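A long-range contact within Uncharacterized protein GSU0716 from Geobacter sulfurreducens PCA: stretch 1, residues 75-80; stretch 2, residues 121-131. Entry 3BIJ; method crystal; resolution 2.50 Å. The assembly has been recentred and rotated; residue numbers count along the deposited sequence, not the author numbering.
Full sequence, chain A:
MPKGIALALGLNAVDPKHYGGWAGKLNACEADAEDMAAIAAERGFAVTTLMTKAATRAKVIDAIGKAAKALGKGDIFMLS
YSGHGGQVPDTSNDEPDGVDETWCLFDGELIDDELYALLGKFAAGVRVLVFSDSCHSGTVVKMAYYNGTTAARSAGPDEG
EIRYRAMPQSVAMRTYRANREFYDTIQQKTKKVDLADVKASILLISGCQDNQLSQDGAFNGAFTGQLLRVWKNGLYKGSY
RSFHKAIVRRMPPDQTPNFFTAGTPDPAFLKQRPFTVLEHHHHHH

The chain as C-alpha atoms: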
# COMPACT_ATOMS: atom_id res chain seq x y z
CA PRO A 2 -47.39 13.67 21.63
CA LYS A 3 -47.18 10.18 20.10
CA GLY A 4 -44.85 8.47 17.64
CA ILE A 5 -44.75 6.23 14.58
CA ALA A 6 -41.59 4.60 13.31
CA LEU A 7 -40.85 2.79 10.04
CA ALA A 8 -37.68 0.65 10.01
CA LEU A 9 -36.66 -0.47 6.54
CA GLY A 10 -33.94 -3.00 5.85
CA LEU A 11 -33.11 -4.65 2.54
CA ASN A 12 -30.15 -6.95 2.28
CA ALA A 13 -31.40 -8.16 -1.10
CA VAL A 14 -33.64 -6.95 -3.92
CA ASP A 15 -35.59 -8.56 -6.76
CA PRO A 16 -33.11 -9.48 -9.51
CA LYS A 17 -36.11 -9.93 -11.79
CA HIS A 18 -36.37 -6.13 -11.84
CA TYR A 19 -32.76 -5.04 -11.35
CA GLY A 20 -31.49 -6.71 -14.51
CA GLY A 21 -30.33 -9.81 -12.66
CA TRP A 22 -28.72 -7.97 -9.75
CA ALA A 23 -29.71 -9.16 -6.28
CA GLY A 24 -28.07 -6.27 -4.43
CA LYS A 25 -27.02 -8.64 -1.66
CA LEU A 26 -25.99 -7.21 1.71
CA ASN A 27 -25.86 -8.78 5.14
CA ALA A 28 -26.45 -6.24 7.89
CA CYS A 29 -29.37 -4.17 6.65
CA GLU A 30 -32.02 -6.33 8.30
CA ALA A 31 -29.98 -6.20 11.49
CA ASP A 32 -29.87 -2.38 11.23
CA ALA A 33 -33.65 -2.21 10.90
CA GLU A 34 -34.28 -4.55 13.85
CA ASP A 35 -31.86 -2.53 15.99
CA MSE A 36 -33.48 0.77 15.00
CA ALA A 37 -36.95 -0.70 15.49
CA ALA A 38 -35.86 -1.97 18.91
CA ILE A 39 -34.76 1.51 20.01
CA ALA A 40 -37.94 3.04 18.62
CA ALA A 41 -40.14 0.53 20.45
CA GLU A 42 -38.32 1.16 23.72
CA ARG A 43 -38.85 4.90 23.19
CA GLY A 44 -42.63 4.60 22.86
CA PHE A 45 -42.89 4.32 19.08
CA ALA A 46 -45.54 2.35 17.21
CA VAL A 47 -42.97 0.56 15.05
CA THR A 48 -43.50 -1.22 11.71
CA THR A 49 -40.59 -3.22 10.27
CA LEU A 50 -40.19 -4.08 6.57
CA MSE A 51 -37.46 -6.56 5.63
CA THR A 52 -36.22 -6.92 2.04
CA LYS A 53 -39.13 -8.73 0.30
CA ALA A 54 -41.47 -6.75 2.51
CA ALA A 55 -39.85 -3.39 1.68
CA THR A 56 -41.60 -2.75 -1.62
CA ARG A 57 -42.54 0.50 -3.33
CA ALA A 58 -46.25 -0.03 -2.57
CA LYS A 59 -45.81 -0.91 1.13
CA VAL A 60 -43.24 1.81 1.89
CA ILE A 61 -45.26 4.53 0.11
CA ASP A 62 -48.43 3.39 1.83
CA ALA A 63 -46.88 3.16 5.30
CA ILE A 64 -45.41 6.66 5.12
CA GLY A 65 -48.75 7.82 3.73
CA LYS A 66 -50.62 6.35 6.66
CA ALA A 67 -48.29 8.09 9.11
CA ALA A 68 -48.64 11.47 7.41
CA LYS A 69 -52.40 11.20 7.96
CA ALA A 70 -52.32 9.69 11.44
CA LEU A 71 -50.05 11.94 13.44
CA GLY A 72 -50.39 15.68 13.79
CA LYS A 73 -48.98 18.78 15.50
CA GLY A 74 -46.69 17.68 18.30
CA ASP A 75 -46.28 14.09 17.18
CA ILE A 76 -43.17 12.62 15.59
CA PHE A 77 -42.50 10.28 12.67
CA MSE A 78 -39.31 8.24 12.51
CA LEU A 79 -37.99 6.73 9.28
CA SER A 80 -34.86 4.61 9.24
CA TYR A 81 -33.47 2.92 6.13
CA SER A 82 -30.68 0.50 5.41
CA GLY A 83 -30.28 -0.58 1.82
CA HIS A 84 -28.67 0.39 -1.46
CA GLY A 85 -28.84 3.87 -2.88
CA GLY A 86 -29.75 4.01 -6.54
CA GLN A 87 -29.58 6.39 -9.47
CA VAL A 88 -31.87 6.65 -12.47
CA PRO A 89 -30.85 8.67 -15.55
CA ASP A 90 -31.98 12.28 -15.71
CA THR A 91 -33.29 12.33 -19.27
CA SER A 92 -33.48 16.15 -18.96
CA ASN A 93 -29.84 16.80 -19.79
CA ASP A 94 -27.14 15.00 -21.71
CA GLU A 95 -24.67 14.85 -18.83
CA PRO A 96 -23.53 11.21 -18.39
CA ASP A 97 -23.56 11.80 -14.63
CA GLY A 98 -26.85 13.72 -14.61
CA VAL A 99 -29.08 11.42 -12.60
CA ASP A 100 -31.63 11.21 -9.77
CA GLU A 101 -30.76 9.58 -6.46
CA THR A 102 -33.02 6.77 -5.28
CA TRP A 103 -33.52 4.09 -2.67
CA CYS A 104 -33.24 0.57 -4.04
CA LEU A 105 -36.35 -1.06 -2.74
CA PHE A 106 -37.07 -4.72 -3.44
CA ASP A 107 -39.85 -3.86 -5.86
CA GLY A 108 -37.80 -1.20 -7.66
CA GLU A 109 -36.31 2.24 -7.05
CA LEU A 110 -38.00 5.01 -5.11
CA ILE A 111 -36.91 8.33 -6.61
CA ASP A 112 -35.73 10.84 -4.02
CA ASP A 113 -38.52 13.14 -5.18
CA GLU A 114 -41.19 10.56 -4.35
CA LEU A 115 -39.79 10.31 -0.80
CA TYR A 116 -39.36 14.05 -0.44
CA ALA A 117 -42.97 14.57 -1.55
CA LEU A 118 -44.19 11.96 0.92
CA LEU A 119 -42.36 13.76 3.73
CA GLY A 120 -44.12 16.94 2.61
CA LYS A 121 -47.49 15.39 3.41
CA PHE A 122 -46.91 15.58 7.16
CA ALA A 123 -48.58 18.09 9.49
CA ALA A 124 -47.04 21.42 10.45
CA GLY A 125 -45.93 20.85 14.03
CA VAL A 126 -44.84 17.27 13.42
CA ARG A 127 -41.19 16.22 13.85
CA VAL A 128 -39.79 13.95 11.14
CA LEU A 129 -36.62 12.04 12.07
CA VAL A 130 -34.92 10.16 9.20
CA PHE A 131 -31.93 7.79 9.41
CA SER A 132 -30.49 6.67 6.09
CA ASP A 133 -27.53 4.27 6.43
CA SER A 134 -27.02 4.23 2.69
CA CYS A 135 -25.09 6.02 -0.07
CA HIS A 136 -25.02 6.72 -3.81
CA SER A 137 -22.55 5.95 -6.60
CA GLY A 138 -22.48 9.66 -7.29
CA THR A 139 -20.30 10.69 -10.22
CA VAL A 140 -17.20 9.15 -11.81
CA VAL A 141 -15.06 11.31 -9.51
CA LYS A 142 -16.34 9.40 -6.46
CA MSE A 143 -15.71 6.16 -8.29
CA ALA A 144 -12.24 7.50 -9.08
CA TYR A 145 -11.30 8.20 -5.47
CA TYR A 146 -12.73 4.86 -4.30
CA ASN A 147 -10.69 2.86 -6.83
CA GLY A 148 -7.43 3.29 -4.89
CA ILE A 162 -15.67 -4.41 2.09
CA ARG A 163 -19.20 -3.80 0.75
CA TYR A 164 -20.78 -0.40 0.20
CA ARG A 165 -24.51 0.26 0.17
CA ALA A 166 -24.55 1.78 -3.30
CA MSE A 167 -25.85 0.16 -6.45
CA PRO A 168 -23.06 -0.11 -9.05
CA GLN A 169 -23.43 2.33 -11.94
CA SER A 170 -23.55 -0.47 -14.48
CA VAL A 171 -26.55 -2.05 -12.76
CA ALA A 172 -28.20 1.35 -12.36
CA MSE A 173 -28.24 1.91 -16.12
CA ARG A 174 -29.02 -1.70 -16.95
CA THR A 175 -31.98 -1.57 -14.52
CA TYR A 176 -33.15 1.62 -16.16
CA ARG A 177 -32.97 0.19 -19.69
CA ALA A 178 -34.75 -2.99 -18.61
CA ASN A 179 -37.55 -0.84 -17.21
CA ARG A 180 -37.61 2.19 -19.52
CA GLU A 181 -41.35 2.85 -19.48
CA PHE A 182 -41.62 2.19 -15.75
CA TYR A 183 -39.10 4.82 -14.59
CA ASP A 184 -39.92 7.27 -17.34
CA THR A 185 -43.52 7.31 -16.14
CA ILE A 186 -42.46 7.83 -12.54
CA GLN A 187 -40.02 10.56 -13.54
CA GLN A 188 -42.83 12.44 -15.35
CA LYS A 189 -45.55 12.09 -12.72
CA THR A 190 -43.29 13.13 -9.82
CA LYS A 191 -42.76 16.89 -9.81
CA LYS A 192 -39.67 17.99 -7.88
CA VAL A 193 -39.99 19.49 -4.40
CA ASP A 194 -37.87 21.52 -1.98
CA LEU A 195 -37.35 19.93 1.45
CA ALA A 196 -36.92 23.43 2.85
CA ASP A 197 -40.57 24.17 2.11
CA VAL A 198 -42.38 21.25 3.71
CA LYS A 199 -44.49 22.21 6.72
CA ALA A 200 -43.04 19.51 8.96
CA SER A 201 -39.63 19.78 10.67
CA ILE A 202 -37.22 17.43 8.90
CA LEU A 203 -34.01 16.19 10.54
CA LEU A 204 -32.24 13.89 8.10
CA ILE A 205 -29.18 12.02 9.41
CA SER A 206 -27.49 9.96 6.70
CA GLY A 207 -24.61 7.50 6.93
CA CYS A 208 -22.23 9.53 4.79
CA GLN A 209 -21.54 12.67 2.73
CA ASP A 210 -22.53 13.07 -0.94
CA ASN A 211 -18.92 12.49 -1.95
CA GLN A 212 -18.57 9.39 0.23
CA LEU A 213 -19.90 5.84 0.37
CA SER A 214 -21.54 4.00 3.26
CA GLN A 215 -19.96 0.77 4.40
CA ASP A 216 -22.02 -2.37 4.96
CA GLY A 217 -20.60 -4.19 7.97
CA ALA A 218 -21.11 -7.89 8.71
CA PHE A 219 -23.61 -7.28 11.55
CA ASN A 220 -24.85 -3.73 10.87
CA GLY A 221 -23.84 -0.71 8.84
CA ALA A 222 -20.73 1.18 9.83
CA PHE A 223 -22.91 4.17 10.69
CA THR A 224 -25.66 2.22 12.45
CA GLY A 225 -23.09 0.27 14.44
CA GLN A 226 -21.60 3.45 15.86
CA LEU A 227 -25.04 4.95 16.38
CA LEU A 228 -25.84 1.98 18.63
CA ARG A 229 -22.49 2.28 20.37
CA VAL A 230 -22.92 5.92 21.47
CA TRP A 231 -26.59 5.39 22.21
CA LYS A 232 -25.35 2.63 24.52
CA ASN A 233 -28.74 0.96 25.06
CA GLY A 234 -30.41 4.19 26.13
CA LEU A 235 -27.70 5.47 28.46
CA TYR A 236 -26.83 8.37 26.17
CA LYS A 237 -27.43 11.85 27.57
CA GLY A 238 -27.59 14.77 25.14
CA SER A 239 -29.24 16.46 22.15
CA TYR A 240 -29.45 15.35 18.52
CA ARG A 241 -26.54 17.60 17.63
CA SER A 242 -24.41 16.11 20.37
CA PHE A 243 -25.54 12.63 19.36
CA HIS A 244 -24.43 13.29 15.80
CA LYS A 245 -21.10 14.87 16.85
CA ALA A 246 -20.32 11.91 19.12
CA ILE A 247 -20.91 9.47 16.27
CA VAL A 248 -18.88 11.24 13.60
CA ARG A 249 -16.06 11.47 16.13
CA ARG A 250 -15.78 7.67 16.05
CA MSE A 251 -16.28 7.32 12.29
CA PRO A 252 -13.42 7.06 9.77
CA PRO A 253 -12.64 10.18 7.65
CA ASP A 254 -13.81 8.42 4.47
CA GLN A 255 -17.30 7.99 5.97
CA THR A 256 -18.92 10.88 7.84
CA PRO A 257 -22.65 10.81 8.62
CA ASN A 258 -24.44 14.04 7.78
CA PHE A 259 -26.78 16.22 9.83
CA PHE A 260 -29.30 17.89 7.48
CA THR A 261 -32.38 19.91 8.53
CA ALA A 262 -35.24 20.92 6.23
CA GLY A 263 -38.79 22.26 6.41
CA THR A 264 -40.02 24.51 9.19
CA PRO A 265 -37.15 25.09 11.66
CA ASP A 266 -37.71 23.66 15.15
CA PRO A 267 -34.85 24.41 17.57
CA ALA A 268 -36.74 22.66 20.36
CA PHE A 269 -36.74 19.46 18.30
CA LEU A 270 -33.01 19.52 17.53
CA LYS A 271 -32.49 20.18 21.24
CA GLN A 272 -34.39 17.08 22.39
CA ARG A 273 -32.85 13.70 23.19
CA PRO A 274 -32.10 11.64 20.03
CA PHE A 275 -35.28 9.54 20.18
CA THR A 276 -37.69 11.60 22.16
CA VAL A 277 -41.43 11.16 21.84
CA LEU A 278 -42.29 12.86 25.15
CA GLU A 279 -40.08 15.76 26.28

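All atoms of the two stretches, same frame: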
# COMPACT_ATOMS: atom_id res chain seq x y z
N ASP A 75 -46.72 15.47 17.30
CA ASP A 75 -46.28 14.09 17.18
C ASP A 75 -44.94 14.03 16.46
O ASP A 75 -44.37 15.06 16.09
CB ASP A 75 -47.32 13.27 16.43
CG ASP A 75 -48.70 13.36 17.05
OD1 ASP A 75 -48.79 13.37 18.30
OD2 ASP A 75 -49.70 13.42 16.29
N ILE A 76 -44.45 12.81 16.26
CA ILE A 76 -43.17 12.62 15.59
C ILE A 76 -43.10 11.31 14.79
O ILE A 76 -43.44 10.24 15.28
CB ILE A 76 -42.03 12.63 16.61
CG1 ILE A 76 -40.70 12.31 15.90
CG2 ILE A 76 -42.30 11.62 17.72
CD1 ILE A 76 -39.48 12.38 16.80
N PHE A 77 -42.64 11.43 13.55
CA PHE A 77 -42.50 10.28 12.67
C PHE A 77 -41.02 9.94 12.52
O PHE A 77 -40.19 10.83 12.30
CB PHE A 77 -43.08 10.61 11.30
CG PHE A 77 -42.88 9.52 10.29
CD1 PHE A 77 -43.42 8.26 10.49
CD2 PHE A 77 -42.16 9.76 9.13
CE1 PHE A 77 -43.25 7.25 9.54
CE2 PHE A 77 -41.97 8.75 8.18
CZ PHE A 77 -42.52 7.50 8.39
N MSE A 78 -40.69 8.67 12.65
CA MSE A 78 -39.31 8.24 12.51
C MSE A 78 -39.17 7.27 11.35
O MSE A 78 -39.86 6.25 11.29
CB MSE A 78 -38.83 7.55 13.78
CG MSE A 78 -37.35 7.29 13.76
SE MSE A 78 -36.75 6.15 15.16
CE MSE A 78 -35.74 4.89 14.12
N LEU A 79 -38.25 7.58 10.44
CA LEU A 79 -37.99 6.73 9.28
C LEU A 79 -36.52 6.35 9.23
O LEU A 79 -35.67 7.22 9.12
CB LEU A 79 -38.37 7.45 7.99
CG LEU A 79 -38.01 6.77 6.66
CD1 LEU A 79 -38.57 5.36 6.60
CD2 LEU A 79 -38.58 7.60 5.50
N SER A 80 -36.24 5.06 9.31
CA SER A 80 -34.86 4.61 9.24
C SER A 80 -34.78 3.71 8.02
O SER A 80 -35.74 3.01 7.71
CB SER A 80 -34.44 3.84 10.49
OG SER A 80 -35.16 2.63 10.61
N LYS A 121 -46.08 15.61 3.09
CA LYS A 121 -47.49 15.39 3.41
C LYS A 121 -47.78 15.38 4.91
O LYS A 121 -48.93 15.19 5.32
CB LYS A 121 -47.99 14.08 2.79
CG LYS A 121 -48.12 14.11 1.28
CD LYS A 121 -48.57 12.77 0.75
CE LYS A 121 -48.62 12.80 -0.77
NZ LYS A 121 -48.97 11.46 -1.35
N PHE A 122 -46.74 15.57 5.72
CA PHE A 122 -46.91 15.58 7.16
C PHE A 122 -47.39 16.93 7.68
O PHE A 122 -47.18 17.96 7.04
CB PHE A 122 -45.59 15.21 7.87
CG PHE A 122 -45.25 13.74 7.80
CD1 PHE A 122 -44.66 13.20 6.66
CD2 PHE A 122 -45.55 12.89 8.86
CE1 PHE A 122 -44.38 11.84 6.59
CE2 PHE A 122 -45.27 11.53 8.79
CZ PHE A 122 -44.69 11.00 7.65
N ALA A 123 -48.04 16.90 8.84
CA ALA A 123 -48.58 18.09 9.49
C ALA A 123 -47.54 19.18 9.68
O ALA A 123 -46.37 19.00 9.32
CB ALA A 123 -49.17 17.72 10.84
N ALA A 124 -47.95 20.31 10.25
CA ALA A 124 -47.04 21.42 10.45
C ALA A 124 -46.15 21.30 11.69
O ALA A 124 -44.93 21.48 11.61
CB ALA A 124 -47.81 22.72 10.50
N GLY A 125 -46.74 20.97 12.83
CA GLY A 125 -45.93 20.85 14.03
C GLY A 125 -45.43 19.45 14.29
O GLY A 125 -45.17 19.08 15.44
N VAL A 126 -45.31 18.64 13.24
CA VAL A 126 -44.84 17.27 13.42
C VAL A 126 -43.33 17.16 13.14
O VAL A 126 -42.82 17.76 12.20
CB VAL A 126 -45.68 16.28 12.52
CG1 VAL A 126 -45.84 16.85 11.14
CG2 VAL A 126 -45.01 14.92 12.46
N ARG A 127 -42.63 16.42 14.00
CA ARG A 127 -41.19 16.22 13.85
C ARG A 127 -40.97 14.97 13.02
O ARG A 127 -41.58 13.93 13.28
CB ARG A 127 -40.52 16.05 15.22
CG ARG A 127 -40.63 17.27 16.13
CD ARG A 127 -41.46 16.96 17.36
NE ARG A 127 -40.74 16.08 18.27
CZ ARG A 127 -41.32 15.16 19.03
NH1 ARG A 127 -42.64 14.99 19.00
NH2 ARG A 127 -40.58 14.39 19.82
N VAL A 128 -40.10 15.08 12.01
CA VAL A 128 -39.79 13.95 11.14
C VAL A 128 -38.30 13.62 11.27
O VAL A 128 -37.45 14.40 10.85
CB VAL A 128 -40.10 14.28 9.65
CG1 VAL A 128 -39.76 13.10 8.77
CG2 VAL A 128 -41.58 14.62 9.50
N LEU A 129 -38.00 12.47 11.87
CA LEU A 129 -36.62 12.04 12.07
C LEU A 129 -36.29 10.93 11.08
O LEU A 129 -36.91 9.87 11.11
CB LEU A 129 -36.45 11.53 13.49
CG LEU A 129 -35.06 11.04 13.89
CD1 LEU A 129 -34.08 12.19 13.86
CD2 LEU A 129 -35.14 10.42 15.27
N VAL A 130 -35.30 11.16 10.21
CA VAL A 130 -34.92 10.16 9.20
C VAL A 130 -33.46 9.68 9.31
O VAL A 130 -32.54 10.49 9.33
CB VAL A 130 -35.11 10.72 7.76
CG1 VAL A 130 -34.78 9.65 6.75
CG2 VAL A 130 -36.53 11.23 7.55
N PHE A 131 -33.27 8.37 9.38
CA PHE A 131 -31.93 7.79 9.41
C PHE A 131 -31.75 7.01 8.12
O PHE A 131 -32.54 6.11 7.82
CB PHE A 131 -31.74 6.83 10.59
CG PHE A 131 -31.63 7.51 11.92
CD1 PHE A 131 -32.77 7.74 12.70
CD2 PHE A 131 -30.40 7.97 12.37
CE1 PHE A 131 -32.67 8.41 13.91
CE2 PHE A 131 -30.29 8.65 13.58
CZ PHE A 131 -31.43 8.87 14.36

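Two parallel strands, 76-80 and 127-131, are joined by a ladder of five backbone hydrogen bonds. Arg-127 N donates to Asp-75 O at 3.0 Å, and Phe-77 N to Arg-127 O at 2.7 Å. The pattern then repeats: Leu-129 N to Phe-77 O at 2.8 Å, Leu-79 N to Leu-129 O at 2.7 Å, and Phe-131 N to Leu-79 O at 2.7 Å. As is usual in parallel pairing, Phe-77, Leu-79, Arg-127 and Leu-129 each bond to the two residues flanking their register partner; Phe-77, beside Val-128, reaches Arg-127 and Leu-129. The same carbonyls also receive CA-H...O contacts, such as Val-130 CA to Leu-79 O at 3.0 Å, as expected where paired CA atoms lie between 4.3 Å (Ser-80 CA to Phe-131 CA) and 4.8 Å (Phe-77 CA to Val-128 CA) apart along the strands.

Alternation of the strands sends side chains to two faces. On one lie Ile-76, Met-78 and Ser-80 with Arg-127, Leu-129 and Phe-131. Here the guanidinium of Arg-127 lays one face against Ile-76, with Arg-127 NH1 3.4 Å from Ile-76 CB; its nitrogens are hydrogen-bonded elsewhere in the structure, which makes a buried charged group tolerable. Selenomethionine Met-78, long and flexible, packs its CG 4.1 Å from Leu-129 CD2. Small Ser-80 sits beside Phe-131, their CB atoms 4.0 Å apart.

The other face carries Phe-77 and Leu-79 with Val-128 and Val-130. Beta-branched valines suit extended backbone, and Val-130 CG2 meets Leu-79 CB at 4.2 Å. Phe-77 has Val-128 CG1 at its ring edge, 4.1 Å from Phe-77 CD2, while Phe-122, from the loop before the strand, places its CZ over one face of the Phe-77 ring, 3.2 Å from Phe-77 CD2. Their planes are near parallel (27°) but slid apart, with little overlap. Altogether 687 Å² is buried, and every strand residue is shielded from solvent, in keeping with the mostly apolar composition.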